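Local coordinates for erythrocyte membrane protein 1 (Plasmodium falciparum, PDB 6S8T), which binds the host receptor ICAM-1 through the DBLbeta domain described here, consistent with a role in the adhesion of infected erythrocytes, at residues 39-44 with 254-259; 307-312 with 349-354; 433-438 with 450-455. All coordinates share one frame; numbering follows the deposited sequence.

Interaction 1: residues 39-44 with 254-259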
loop_
_atom_site.group_PDB
_atom_site.type_symbol
_atom_site.label_atom_id
_atom_site.label_comp_id
_atom_site.label_asym_id
_atom_site.label_seq_id
_atom_site.Cartn_x
_atom_site.Cartn_y
_atom_site.Cartn_z
ATOM N N LEU A 39 27.069 0.628 2.886
ATOM C CA LEU A 39 25.781 0.597 3.562
ATOM C C LEU A 39 25.187 -0.803 3.655
ATOM O O LEU A 39 24.080 -0.957 4.186
ATOM C CB LEU A 39 24.799 1.542 2.854
ATOM C CG LEU A 39 25.174 3.029 2.897
ATOM C CD1 LEU A 39 24.341 3.836 1.920
ATOM C CD2 LEU A 39 25.022 3.583 4.303
ATOM N N ARG A 40 25.884 -1.821 3.154
ATOM C CA ARG A 40 25.441 -3.200 3.319
ATOM C C ARG A 40 25.524 -3.586 4.792
ATOM O O ARG A 40 26.602 -3.529 5.395
ATOM C CB ARG A 40 26.290 -4.136 2.462
ATOM C CG ARG A 40 26.070 -3.969 0.962
ATOM C CD ARG A 40 26.970 -4.883 0.138
ATOM N NE ARG A 40 28.353 -4.413 0.091
ATOM C CZ ARG A 40 29.338 -4.899 0.839
ATOM N NH1 ARG A 40 29.103 -5.879 1.700
ATOM N NH2 ARG A 40 30.563 -4.405 0.726
ATOM N N ALA A 41 24.391 -3.976 5.371
ATOM C CA ALA A 41 24.280 -4.180 6.806
ATOM C C ALA A 41 24.072 -5.652 7.142
ATOM O O ALA A 41 23.738 -6.474 6.285
ATOM C CB ALA A 41 23.130 -3.350 7.386
ATOM N N ASP A 42 24.280 -5.970 8.419
ATOM C CA ASP A 42 24.077 -7.316 8.945
ATOM C C ASP A 42 23.537 -7.189 10.361
ATOM O O ASP A 42 24.203 -6.616 11.228
ATOM C CB ASP A 42 25.378 -8.125 8.933
ATOM C CG ASP A 42 25.214 -9.516 9.534
ATOM O OD1 ASP A 42 24.064 -9.975 9.705
ATOM O OD2 ASP A 42 26.246 -10.150 9.840
ATOM N N ALA A 43 22.336 -7.725 10.592
ATOM C CA ALA A 43 21.707 -7.594 11.902
ATOM C C ALA A 43 22.560 -8.201 13.008
ATOM O O ALA A 43 22.584 -7.680 14.128
ATOM C CB ALA A 43 20.319 -8.237 11.882
ATOM N N LYS A 44 23.278 -9.288 12.713
ATOM C CA LYS A 44 24.103 -9.936 13.727
ATOM C C LYS A 44 25.251 -9.056 14.200
ATOM O O LYS A 44 25.736 -9.247 15.321
ATOM C CB LYS A 44 24.653 -11.261 13.192
ATOM C CG LYS A 44 23.581 -12.306 12.918
ATOM C CD LYS A 44 24.186 -13.612 12.427
ATOM C CE LYS A 44 24.901 -13.424 11.098
ATOM N NZ LYS A 44 25.484 -14.701 10.596
ATOM N N GLU A 254 18.462 0.527 -0.856
ATOM C CA GLU A 254 18.945 -0.286 -1.971
ATOM C C GLU A 254 19.915 -1.361 -1.502
ATOM O O GLU A 254 19.935 -2.473 -2.045
ATOM C CB GLU A 254 19.622 0.599 -3.020
ATOM C CG GLU A 254 18.658 1.416 -3.850
ATOM C CD GLU A 254 17.669 0.544 -4.590
ATOM O OE1 GLU A 254 18.110 -0.406 -5.279
ATOM O OE2 GLU A 254 16.450 0.798 -4.467
ATOM N N ALA A 255 20.738 -1.042 -0.504
ATOM C CA ALA A 255 21.738 -1.986 -0.024
ATOM C C ALA A 255 21.126 -3.126 0.783
ATOM O O ALA A 255 21.694 -4.223 0.817
ATOM C CB ALA A 255 22.781 -1.253 0.821
ATOM N N ASN A 256 19.978 -2.900 1.429
ATOM C CA ASN A 256 19.452 -3.869 2.385
ATOM C C ASN A 256 18.006 -4.283 2.122
ATOM O O ASN A 256 17.429 -4.997 2.949
ATOM C CB ASN A 256 19.567 -3.323 3.813
ATOM C CG ASN A 256 20.994 -2.989 4.195
ATOM O OD1 ASN A 256 21.834 -3.876 4.344
ATOM N ND2 ASN A 256 21.275 -1.701 4.367
ATOM N N ARG A 257 17.408 -3.870 1.000
ATOM C CA ARG A 257 16.000 -4.179 0.768
ATOM C C ARG A 257 15.756 -5.679 0.658
ATOM O O ARG A 257 14.687 -6.161 1.051
ATOM C CB ARG A 257 15.496 -3.470 -0.491
ATOM C CG ARG A 257 16.223 -3.867 -1.764
ATOM C CD ARG A 257 15.843 -2.965 -2.933
ATOM N NE ARG A 257 14.466 -3.159 -3.373
ATOM C CZ ARG A 257 14.095 -4.058 -4.280
ATOM N NH1 ARG A 257 14.999 -4.851 -4.841
ATOM N NH2 ARG A 257 12.820 -4.168 -4.626
ATOM N N HIS A 258 16.727 -6.437 0.140
ATOM C CA HIS A 258 16.504 -7.869 -0.023
ATOM C C HIS A 258 16.492 -8.593 1.318
ATOM O O HIS A 258 15.674 -9.495 1.530
ATOM C CB HIS A 258 17.553 -8.492 -0.937
ATOM C CG HIS A 258 17.443 -9.981 -1.008
ATOM N ND1 HIS A 258 16.422 -10.617 -1.681
ATOM C CD2 HIS A 258 18.186 -10.960 -0.439
ATOM C CE1 HIS A 258 16.558 -11.925 -1.547
ATOM N NE2 HIS A 258 17.619 -12.158 -0.796
ATOM N N GLN A 259 17.406 -8.238 2.225
ATOM C CA GLN A 259 17.401 -8.855 3.548
ATOM C C GLN A 259 16.120 -8.541 4.303
ATOM O O GLN A 259 15.696 -9.322 5.163
ATOM C CB GLN A 259 18.616 -8.395 4.354
ATOM C CG GLN A 259 19.941 -8.918 3.832
ATOM C CD GLN A 259 21.123 -8.406 4.632
ATOM O OE1 GLN A 259 21.642 -7.321 4.368
ATOM N NE2 GLN A 259 21.554 -9.186 5.619
#
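Ala255 meets the loop at Leu39 and Arg40 with its one methyl group, and the nearest pair of CA atoms, Ala255 CA and Arg40 CA, is 5.1 Å apart. Its CB points at the passing chain, 4.0 Å from Leu39 CB and 3.6 Å from Leu39 O, so a small apolar patch sits directly beside a polar carbonyl.

The next residue, Asn256, hydrogen-bonds to that carbonyl. It holds CG anti to its own carbonyl carbon (chi1 -58°), which brings the amide's N and O to the loop. ND2 donates to Leu39 O over 2.9 Å, from a position tilted out of that carbonyl's plane. OD1 accepts from Ala41 N at 2.8 Å, in the plane of the side-chain carbonyl, on a lone pair, with 153° at the hydrogen. The methyl of Ala41 comes close to the same oxygen, CB to OD1 3.3 Å. ND2 also makes a weak bond back to Trp252 O within helix 246-268.

A turn further on, the extended side chain of Gln259 reaches the loop beside Ala41. Across the loop, Leu39 and Ala41 also rest on Ile138 of helix 137-163, which places the strip between two helices of the domain.

With acceptor and donor on either side of Arg40 both engaged, the buried Asn256 amide pairs with the loop much as a peptide group would, and two directional bonds fix its rotation about chi2.

Interaction 2: residues 307-312 with 349-354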
loop_
_atom_site.group_PDB
_atom_site.type_symbol
_atom_site.label_atom_id
_atom_site.label_comp_id
_atom_site.label_asym_id
_atom_site.label_seq_id
_atom_site.Cartn_x
_atom_site.Cartn_y
_atom_site.Cartn_z
ATOM N N LYS A 307 -14.593 -6.162 -2.711
ATOM C CA LYS A 307 -14.985 -7.118 -1.677
ATOM C C LYS A 307 -16.236 -6.654 -0.943
ATOM O O LYS A 307 -17.134 -7.458 -0.669
ATOM C CB LYS A 307 -13.839 -7.332 -0.686
ATOM C CG LYS A 307 -12.655 -8.098 -1.242
ATOM C CD LYS A 307 -11.576 -8.284 -0.181
ATOM C CE LYS A 307 -10.526 -9.286 -0.629
ATOM N NZ LYS A 307 -11.112 -10.650 -0.805
ATOM N N MET A 308 -16.310 -5.361 -0.612
ATOM C CA MET A 308 -17.512 -4.818 0.012
ATOM C C MET A 308 -18.700 -4.886 -0.939
ATOM O O MET A 308 -19.801 -5.285 -0.539
ATOM C CB MET A 308 -17.256 -3.375 0.460
ATOM C CG MET A 308 -18.457 -2.658 1.080
ATOM S SD MET A 308 -19.561 -1.869 -0.117
ATOM C CE MET A 308 -18.393 -0.895 -1.063
ATOM N N GLN A 309 -18.495 -4.494 -2.201
ATOM C CA GLN A 309 -19.584 -4.494 -3.172
ATOM C C GLN A 309 -20.127 -5.899 -3.391
ATOM O O GLN A 309 -21.345 -6.101 -3.452
ATOM C CB GLN A 309 -19.105 -3.891 -4.496
ATOM C CG GLN A 309 -20.204 -3.647 -5.532
ATOM C CD GLN A 309 -20.509 -4.869 -6.387
ATOM O OE1 GLN A 309 -19.662 -5.741 -6.575
ATOM N NE2 GLN A 309 -21.729 -4.935 -6.905
ATOM N N SER A 310 -19.234 -6.884 -3.509
ATOM C CA SER A 310 -19.670 -8.259 -3.727
ATOM C C SER A 310 -20.460 -8.789 -2.534
ATOM O O SER A 310 -21.431 -9.533 -2.708
ATOM C CB SER A 310 -18.459 -9.146 -4.014
ATOM O OG SER A 310 -18.848 -10.472 -4.322
ATOM N N GLN A 311 -20.060 -8.414 -1.314
ATOM C CA GLN A 311 -20.775 -8.880 -0.128
ATOM C C GLN A 311 -22.157 -8.243 -0.030
ATOM O O GLN A 311 -23.135 -8.919 0.310
ATOM C CB GLN A 311 -19.954 -8.585 1.128
ATOM C CG GLN A 311 -20.564 -9.108 2.424
ATOM C CD GLN A 311 -19.680 -8.847 3.632
ATOM O OE1 GLN A 311 -19.737 -7.777 4.237
ATOM N NE2 GLN A 311 -18.851 -9.825 3.983
ATOM N N GLU A 312 -22.259 -6.945 -0.323
ATOM C CA GLU A 312 -23.564 -6.290 -0.336
ATOM C C GLU A 312 -24.441 -6.817 -1.463
ATOM O O GLU A 312 -25.664 -6.904 -1.307
ATOM C CB GLU A 312 -23.399 -4.777 -0.470
ATOM C CG GLU A 312 -22.792 -4.104 0.744
ATOM C CD GLU A 312 -23.606 -4.336 1.997
ATOM O OE1 GLU A 312 -23.257 -5.250 2.774
ATOM O OE2 GLU A 312 -24.603 -3.613 2.199
ATOM N N LYS A 349 -26.695 3.281 0.008
ATOM C CA LYS A 349 -25.959 4.119 0.950
ATOM C C LYS A 349 -24.482 3.745 0.995
ATOM O O LYS A 349 -23.616 4.626 1.009
ATOM C CB LYS A 349 -26.580 4.016 2.344
ATOM C CG LYS A 349 -27.963 4.636 2.454
ATOM C CD LYS A 349 -28.541 4.457 3.848
ATOM C CE LYS A 349 -29.919 5.087 3.958
ATOM N NZ LYS A 349 -30.518 4.881 5.307
ATOM N N LYS A 350 -24.174 2.446 1.019
ATOM C CA LYS A 350 -22.779 2.020 1.080
ATOM C C LYS A 350 -22.037 2.350 -0.208
ATOM O O LYS A 350 -20.898 2.830 -0.169
ATOM C CB LYS A 350 -22.692 0.522 1.367
ATOM C CG LYS A 350 -22.667 0.161 2.838
ATOM C CD LYS A 350 -22.073 -1.224 3.037
ATOM C CE LYS A 350 -21.981 -1.585 4.508
ATOM N NZ LYS A 350 -23.329 -1.737 5.121
ATOM N N ILE A 351 -22.657 2.088 -1.360
ATOM C CA ILE A 351 -21.981 2.350 -2.626
ATOM C C ILE A 351 -21.756 3.844 -2.818
ATOM O O ILE A 351 -20.734 4.256 -3.380
ATOM C CB ILE A 351 -22.778 1.738 -3.793
ATOM C CG1 ILE A 351 -22.918 0.230 -3.597
ATOM C CG2 ILE A 351 -22.094 2.017 -5.117
ATOM C CD1 ILE A 351 -21.600 -0.490 -3.469
ATOM N N LYS A 352 -22.680 4.678 -2.332
ATOM C CA LYS A 352 -22.552 6.117 -2.539
ATOM C C LYS A 352 -21.378 6.696 -1.757
ATOM O O LYS A 352 -20.623 7.520 -2.286
ATOM C CB LYS A 352 -23.848 6.826 -2.151
ATOM C CG LYS A 352 -23.868 8.295 -2.535
ATOM C CD LYS A 352 -23.785 8.461 -4.046
ATOM C CE LYS A 352 -23.372 9.873 -4.432
ATOM N NZ LYS A 352 -21.965 10.160 -4.037
ATOM N N LYS A 353 -21.205 6.285 -0.498
ATOM C CA LYS A 353 -20.125 6.857 0.300
ATOM C C LYS A 353 -18.758 6.411 -0.203
ATOM O O LYS A 353 -17.795 7.184 -0.138
ATOM C CB LYS A 353 -20.313 6.506 1.777
ATOM C CG LYS A 353 -20.445 5.029 2.067
ATOM C CD LYS A 353 -21.245 4.788 3.340
ATOM C CE LYS A 353 -20.690 5.579 4.510
ATOM N NZ LYS A 353 -21.444 5.301 5.763
ATOM N N TRP A 354 -18.651 5.182 -0.717
ATOM C CA TRP A 354 -17.409 4.769 -1.361
ATOM C C TRP A 354 -17.182 5.542 -2.656
ATOM O O TRP A 354 -16.043 5.897 -2.980
ATOM C CB TRP A 354 -17.426 3.263 -1.627
ATOM C CG TRP A 354 -17.144 2.425 -0.407
ATOM C CD1 TRP A 354 -18.008 2.135 0.607
ATOM C CD2 TRP A 354 -15.912 1.764 -0.084
ATOM N NE1 TRP A 354 -17.392 1.339 1.543
ATOM C CE2 TRP A 354 -16.105 1.097 1.143
ATOM C CE3 TRP A 354 -14.666 1.674 -0.712
ATOM C CZ2 TRP A 354 -15.100 0.349 1.755
ATOM C CZ3 TRP A 354 -13.669 0.933 -0.104
ATOM C CH2 TRP A 354 -13.890 0.280 1.119
#
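Met308 and Trp354 meet between helices 293-319 and 335-372, whose short segments run nearly antiparallel (166°) with axes 10.7 Å apart. The Met308 CB points at the partner helix, and CG stands anti to the backbone N (chi1 177°), which sends the chain outward across the gap. There CG comes within 4.2 Å of Trp354 NE1. The chain then bends at both of its remaining torsions. SD passes 4.1 Å from Lys350 CD, obliquely to that side chain, and lies over the indole face, a Met-aromatic contact. The second bend lays the terminal methyl on the ring: CE is 3.4 Å from the centroid of the five-membered ring and only 8° off its normal, a clear CH-pi geometry. The same methyl touches Ile351 CD1 at 4.0 Å, so it fills the angle between an aromatic face and an aliphatic tip.

Ile351 CD1 has a second neighbour in Gln309 CG, also at 4.0 Å. The amide of Gln309 turns to other partners: NE2 donates to Tyr347 OH and OE1 accepts from Thr431 N. One helical turn beyond Met308, Glu312 crosses Lys350 at about a right angle. Its OE2 lies 3.6 Å from Lys350 CD and 3.7 Å from Lys350 NZ, the latter a long salt bridge, while OE1 pairs with Lys315. Trp301 of helix 293-319 also meets the Trp354 ring, with the two planes well inclined.

Such a pair of long antiparallel helices is characteristic of the third subdomain of DBL folds. No hydrogen bond crosses between the two segments; methyl, sulfur and ring contacts carry the buried part, and the long ion pair at the partly exposed Lys350 would add only a modest electrostatic attraction.

Interaction 3: residues 433-438 with 450-455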
loop_
_atom_site.group_PDB
_atom_site.type_symbol
_atom_site.label_atom_id
_atom_site.label_comp_id
_atom_site.label_asym_id
_atom_site.label_seq_id
_atom_site.Cartn_x
_atom_site.Cartn_y
_atom_site.Cartn_z
ATOM N N GLN A 433 -21.121 -5.375 -11.405
ATOM C CA GLN A 433 -20.723 -3.970 -11.476
ATOM C C GLN A 433 -19.197 -3.931 -11.435
ATOM O O GLN A 433 -18.593 -3.809 -10.369
ATOM C CB GLN A 433 -21.347 -3.166 -10.338
ATOM C CG GLN A 433 -22.816 -3.480 -10.085
ATOM C CD GLN A 433 -23.700 -3.198 -11.286
ATOM O OE1 GLN A 433 -24.643 -3.941 -11.565
ATOM N NE2 GLN A 433 -23.407 -2.115 -11.997
ATOM N N THR A 434 -18.576 -4.034 -12.613
ATOM C CA THR A 434 -17.137 -4.223 -12.718
ATOM C C THR A 434 -16.400 -3.101 -13.438
ATOM O O THR A 434 -15.172 -3.026 -13.322
ATOM C CB THR A 434 -16.827 -5.545 -13.440
ATOM O OG1 THR A 434 -17.332 -5.488 -14.779
ATOM C CG2 THR A 434 -17.483 -6.712 -12.714
ATOM N N GLN A 435 -17.101 -2.236 -14.167
ATOM C CA GLN A 435 -16.464 -1.188 -14.956
ATOM C C GLN A 435 -16.315 0.074 -14.112
ATOM O O GLN A 435 -17.313 0.652 -13.667
ATOM C CB GLN A 435 -17.279 -0.907 -16.218
ATOM C CG GLN A 435 -16.665 0.132 -17.138
ATOM C CD GLN A 435 -17.443 0.293 -18.426
ATOM O OE1 GLN A 435 -17.859 -0.687 -19.039
ATOM N NE2 GLN A 435 -17.649 1.538 -18.841
ATOM N N PHE A 436 -15.070 0.508 -13.903
ATOM C CA PHE A 436 -14.789 1.663 -13.056
ATOM C C PHE A 436 -14.955 2.999 -13.777
ATOM O O PHE A 436 -14.864 4.046 -13.125
ATOM C CB PHE A 436 -13.374 1.554 -12.474
ATOM C CG PHE A 436 -13.300 0.742 -11.208
ATOM C CD1 PHE A 436 -13.454 -0.633 -11.239
ATOM C CD2 PHE A 436 -13.075 1.357 -9.987
ATOM C CE1 PHE A 436 -13.392 -1.382 -10.076
ATOM C CE2 PHE A 436 -13.010 0.613 -8.818
ATOM C CZ PHE A 436 -13.170 -0.758 -8.864
ATOM N N CYS A 437 -15.192 2.999 -15.086
ATOM C CA CYS A 437 -15.510 4.214 -15.821
ATOM C C CYS A 437 -16.982 4.210 -16.219
ATOM O O CYS A 437 -17.587 3.152 -16.411
ATOM C CB CYS A 437 -14.636 4.361 -17.072
ATOM S SG CYS A 437 -14.752 2.986 -18.237
ATOM N N LYS A 438 -17.552 5.409 -16.342
ATOM C CA LYS A 438 -18.963 5.555 -16.679
ATOM C C LYS A 438 -19.220 5.189 -18.136
ATOM O O LYS A 438 -19.829 4.153 -18.423
ATOM C CB LYS A 438 -19.437 6.984 -16.398
ATOM C CG LYS A 438 -19.348 7.385 -14.934
ATOM C CD LYS A 438 -19.773 8.828 -14.712
ATOM C CE LYS A 438 -19.686 9.199 -13.237
ATOM N NZ LYS A 438 -20.054 10.619 -12.979
ATOM N N ASP A 450 -23.403 3.625 -18.202
ATOM C CA ASP A 450 -23.395 2.224 -18.598
ATOM C C ASP A 450 -24.012 1.349 -17.508
ATOM O O ASP A 450 -24.120 1.739 -16.341
ATOM C CB ASP A 450 -21.970 1.754 -18.902
ATOM C CG ASP A 450 -21.456 2.265 -20.239
ATOM O OD1 ASP A 450 -22.178 3.039 -20.904
ATOM O OD2 ASP A 450 -20.329 1.888 -20.628
ATOM N N ASP A 451 -24.416 0.140 -17.907
ATOM C CA ASP A 451 -25.097 -0.758 -16.979
ATOM C C ASP A 451 -24.125 -1.372 -15.978
ATOM O O ASP A 451 -24.417 -1.432 -14.778
ATOM C CB ASP A 451 -25.833 -1.851 -17.755
ATOM C CG ASP A 451 -26.901 -1.294 -18.677
ATOM O OD1 ASP A 451 -27.467 -0.227 -18.355
ATOM O OD2 ASP A 451 -27.178 -1.923 -19.721
ATOM N N ASN A 452 -22.962 -1.830 -16.447
ATOM C CA ASN A 452 -21.976 -2.479 -15.592
ATOM C C ASN A 452 -21.095 -1.489 -14.823
ATOM O O ASN A 452 -20.004 -1.866 -14.378
ATOM C CB ASN A 452 -21.101 -3.423 -16.424
ATOM C CG ASN A 452 -20.263 -2.690 -17.453
ATOM O OD1 ASN A 452 -20.634 -1.616 -17.925
ATOM N ND2 ASN A 452 -19.123 -3.271 -17.808
ATOM N N TYR A 453 -21.542 -0.246 -14.656
ATOM C CA TYR A 453 -20.792 0.735 -13.882
ATOM C C TYR A 453 -20.765 0.342 -12.407
ATOM O O TYR A 453 -21.787 -0.049 -11.835
ATOM C CB TYR A 453 -21.417 2.119 -14.063
ATOM C CG TYR A 453 -20.700 3.252 -13.361
ATOM C CD1 TYR A 453 -19.318 3.381 -13.430
ATOM C CD2 TYR A 453 -21.414 4.211 -12.653
ATOM C CE1 TYR A 453 -18.666 4.426 -12.795
ATOM C CE2 TYR A 453 -20.774 5.256 -12.018
ATOM C CZ TYR A 453 -19.403 5.360 -12.092
ATOM O OH TYR A 453 -18.771 6.406 -11.459
ATOM N N THR A 454 -19.580 0.441 -11.792
ATOM C CA THR A 454 -19.414 -0.035 -10.419
ATOM C C THR A 454 -20.242 0.772 -9.428
ATOM O O THR A 454 -20.718 0.221 -8.428
ATOM C CB THR A 454 -17.939 -0.000 -10.007
ATOM O OG1 THR A 454 -17.411 1.318 -10.200
ATOM C CG2 THR A 454 -17.124 -0.993 -10.818
ATOM N N PHE A 455 -20.426 2.068 -9.679
ATOM C CA PHE A 455 -21.158 2.945 -8.775
ATOM C C PHE A 455 -22.560 3.262 -9.285
ATOM O O PHE A 455 -23.084 4.352 -9.030
ATOM C CB PHE A 455 -20.367 4.231 -8.536
ATOM C CG PHE A 455 -18.921 3.994 -8.191
ATOM C CD1 PHE A 455 -18.560 3.517 -6.942
ATOM C CD2 PHE A 455 -17.924 4.248 -9.118
ATOM C CE1 PHE A 455 -17.230 3.294 -6.625
ATOM C CE2 PHE A 455 -16.593 4.030 -8.806
ATOM C CZ PHE A 455 -16.247 3.552 -7.559
#
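Gln435 and Tyr453 form a single backbone bridge, with Gln435 N bonded to Asn452 O at 2.9 Å and Thr454 N to Gln435 O at 2.9 Å, the bond pattern of a parallel bridge between two otherwise irregular segments. Gln433 adds a fork: its NE2 donates to Tyr453 O at 2.6 Å, from above that carbonyl's plane, and to Asp451 O at 3.0 Å, within the carbonyl plane, both acceptors lying in the Gln433 amide plane. Gln435, extended with CG anti to its N (chi1 -178°), reaches two side chains; OE1 accepts from Asn452 ND2 at 3.1 Å, the amide planes perpendicular, while NE2 donates to Asp450 OD2 at 3.2 Å and back to Cys437 O. These are two loop arms following helix 417-424, and a disulfide ties Cys437 of the first to Cys2, near the start of this chain. The Tyr453 ring is sandwiched: Lys438 CG stands 3.9 Å from its centroid on one face, and the backbone N of Phe455 covers the opposite face. Phe436 carries Thr454 CG2 over its ring, 4.1 Å from the centroid, and meets Trp358 of helix 335-372 edge-to-face.

How the interactions relate
Interactions 2 and 3 are neighbours, their centres about 13 Å apart, whereas interaction 1 lies on the other side of the chain's centre, with centres 42 and 45 Å from theirs. Interaction 2 is the buried one, a helix pair joined by apolar and aromatic contacts. The loop arms of interaction 3 pack against the same two helices: Gln433 touches Gln309, and Phe455 and the Thr454 backbone rest on Ile351. The arms, partly buried, are joined mainly by backbone and amide hydrogen bonds. Interaction 1 is also partly buried and polar, yet joins a loop to helix 246-268, the helix preceding 293-319 in the chain, chiefly through one asparagine amide.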